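Side-chain contact in TRAP-T family transporter, DctP (Periplasmic binding) subunit (Sulfitobacter sp. NAS-14.1, PDB 4PF8), which binds beta-D-galacturonate and probably delivers it, as the periplasmic solute-binding subunit of a TRAP transporter, to the membrane components: residues Gln195-Thr199 and Gly200-Gly204. Sequence-based numbering, arbitrary orientation.
Sequences QSIKT and GVVDG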
ATOM      1  N   GLN A 195      16.809   9.603  -0.880  1.00  8.24           N
ATOM      2  CA  GLN A 195      17.685  10.755  -0.947  1.00 10.11           C
ATOM      3  C   GLN A 195      17.295  11.837   0.046  1.00  8.85           C
ATOM      4  O   GLN A 195      18.166  12.502   0.608  1.00 10.94           O
ATOM      5  CB  GLN A 195      17.729  11.343  -2.363  1.00 10.75           C
ATOM      6  CG  GLN A 195      18.589  10.554  -3.324  1.00 11.14           C
ATOM      7  CD  GLN A 195      20.048  10.558  -2.942  1.00 15.87           C
ATOM      8  OE1 GLN A 195      20.548  11.521  -2.356  1.00 16.29           O
ATOM      9  NE2 GLN A 195      20.742   9.473  -3.266  1.00 19.71           N
ATOM     10  N   SER A 196      16.001  12.022   0.252  1.00  8.13           N
ATOM     11  CA  SER A 196      15.533  13.030   1.179  1.00  8.31           C
ATOM     12  C   SER A 196      15.865  12.688   2.612  1.00  7.75           C
ATOM     13  O   SER A 196      16.202  13.588   3.384  1.00  9.26           O
ATOM     14  CB  SER A 196      14.041  13.291   0.997  1.00 10.83           C
ATOM     15  OG  SER A 196      13.845  14.157  -0.122  1.00 18.05           O
ATOM     16  N   ILE A 197      15.791  11.418   2.970  1.00  7.30           N
ATOM     17  CA  ILE A 197      16.235  11.021   4.319  1.00  7.52           C
ATOM     18  C   ILE A 197      17.772  11.084   4.409  1.00  8.24           C
ATOM     19  O   ILE A 197      18.340  11.602   5.381  1.00  8.76           O
ATOM     20  CB  ILE A 197      15.756   9.626   4.724  1.00  7.82           C
ATOM     21  CG1 ILE A 197      14.222   9.567   4.719  1.00  9.80           C
ATOM     22  CG2 ILE A 197      16.309   9.265   6.098  1.00 10.32           C
ATOM     23  CD1 ILE A 197      13.639   8.196   5.047  1.00 10.44           C
ATOM     24  N   LYS A 198      18.464  10.572   3.399  1.00  8.44           N
ATOM     25  CA  LYS A 198      19.929  10.563   3.416  1.00  9.30           C
ATOM     26  C   LYS A 198      20.513  11.958   3.591  1.00 10.81           C
ATOM     27  O   LYS A 198      21.482  12.146   4.336  1.00 12.38           O
ATOM     28  CB  LYS A 198      20.459   9.973   2.110  1.00 10.55           C
ATOM     29  CG  LYS A 198      21.977   9.810   2.059  1.00 12.29           C
ATOM     30  CD  LYS A 198      22.463   9.389   0.687  1.00 24.20           C
ATOM     31  CE  LYS A 198      23.949   9.732   0.478  1.00 29.39           C
ATOM     32  NZ  LYS A 198      24.166  11.157   0.048  1.00 41.58           N
ATOM     33  N   THR A 199      19.948  12.945   2.890  1.00 10.07           N
ATOM     34  CA  THR A 199      20.528  14.279   2.887  1.00 10.39           C
ATOM     35  C   THR A 199      19.954  15.133   4.006  1.00 13.23           C
ATOM     36  O   THR A 199      20.288  16.324   4.118  1.00 14.68           O
ATOM     37  CB  THR A 199      20.336  14.990   1.520  1.00 11.99           C
ATOM     38  OG1 THR A 199      18.934  15.196   1.280  1.00 11.87           O
ATOM     39  CG2 THR A 199      20.924  14.144   0.400  1.00 13.26           C
ATOM     40  N   GLY A 200      19.094  14.534   4.818  1.00 12.85           N
ATOM     41  CA  GLY A 200      18.651  15.150   6.055  1.00 12.65           C
ATOM     42  C   GLY A 200      17.517  16.141   5.903  1.00 18.26           C
ATOM     43  O   GLY A 200      17.206  16.891   6.838  1.00 19.91           O
ATOM     44  N   VAL A 201      16.869  16.165   4.752  1.00 12.09           N
ATOM     45  CA  VAL A 201      15.824  17.173   4.601  1.00 14.06           C
ATOM     46  C   VAL A 201      14.462  16.685   5.111  1.00 11.62           C
ATOM     47  O   VAL A 201      13.632  17.499   5.518  1.00 10.47           O
ATOM     48  CB  VAL A 201      15.794  17.761   3.213  1.00 17.99           C
ATOM     49  CG1 VAL A 201      17.170  18.389   2.889  1.00 20.20           C
ATOM     50  CG2 VAL A 201      15.427  16.741   2.237  1.00 12.50           C
ATOM     51  N   VAL A 202      14.239  15.370   5.146  1.00 10.11           N
ATOM     52  CA  VAL A 202      13.143  14.846   5.954  1.00 11.77           C
ATOM     53  C   VAL A 202      13.765  13.974   7.026  1.00 10.77           C
ATOM     54  O   VAL A 202      14.811  13.356   6.819  1.00 11.65           O
ATOM     55  CB  VAL A 202      12.042  14.083   5.178  1.00 22.63           C
ATOM     56  CG1 VAL A 202      11.603  14.863   3.936  1.00 22.52           C
ATOM     57  CG2 VAL A 202      12.484  12.699   4.832  1.00 19.22           C
ATOM     58  N   ASP A 203      13.144  13.961   8.195  1.00  8.74           N
ATOM     59  CA  ASP A 203      13.653  13.185   9.314  1.00  8.76           C
ATOM     60  C   ASP A 203      13.301  11.701   9.180  1.00 11.08           C
ATOM     61  O   ASP A 203      14.012  10.833   9.674  1.00  9.19           O
ATOM     62  CB  ASP A 203      13.063  13.725  10.612  1.00 12.25           C
ATOM     63  CG  ASP A 203      13.514  15.132  10.915  1.00 14.62           C
ATOM     64  OD1 ASP A 203      14.729  15.414  10.759  1.00 16.84           O
ATOM     65  OD2 ASP A 203      12.675  15.971  11.339  1.00 16.24           O
ATOM     66  N   GLY A 204      12.219  11.406   8.480  1.00  8.93           N
ATOM     67  CA  GLY A 204      11.761  10.036   8.400  1.00  9.34           C
ATOM     68  C   GLY A 204      10.509   9.884   7.575  1.00  8.74           C
ATOM     69  O   GLY A 204      10.076  10.782   6.841  1.00  8.02           O
TER
HETATM   70  O   HOH W   1      17.106  12.382   7.895  1.00 12.86           O
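I197 meets V202 where the chain turns back on the end of helix 193-198: CG1 of I197 lies 3.6 Å from CG2 of V202, the two side chains slanting across one another. V202 holds that methyl between its own backbone N and carbonyl carbon, and its other branch, CG1, comes to 4.1 Å from CB of S196. Further out, V201 places CG2 3.8 Å from S196 OG, and its side chain runs alongside that of T199.

The backbone fixes these positions. S196 O takes two N-H groups: V201 N at 3.0 Å, lying nearly on the line of the carbonyl though its N-H is bent away from the oxygen, and V202 N at 3.2 Å, which stands above the carbonyl plane although its own N-H points at the oxygen nearly linearly (173°). G200 N adds a bond to I197 O. With G200 at positive phi (83°), this bond and that from V201 N to S196 O define a Schellman motif. Just before the turn, chi1 of 64° brings T199 OG1 back to Q195 O at 2.9 Å; this oxygen also accepts T199 N, from the opposite face of its plane. A water donates to both I197 O and V202 O, tying the last turn to the departing chain.

The motif thus turns helix 193-198 into strand 204-207, an outermost strand of the four-stranded mixed sheet. The I197 side chain, about 10 Å from the bound galacturonate, also packs on V220 of helix 217-220 and on A221, while D203 hydrogen-bonds through OD2 to the backbone N of K165, at the start of strand 165-168.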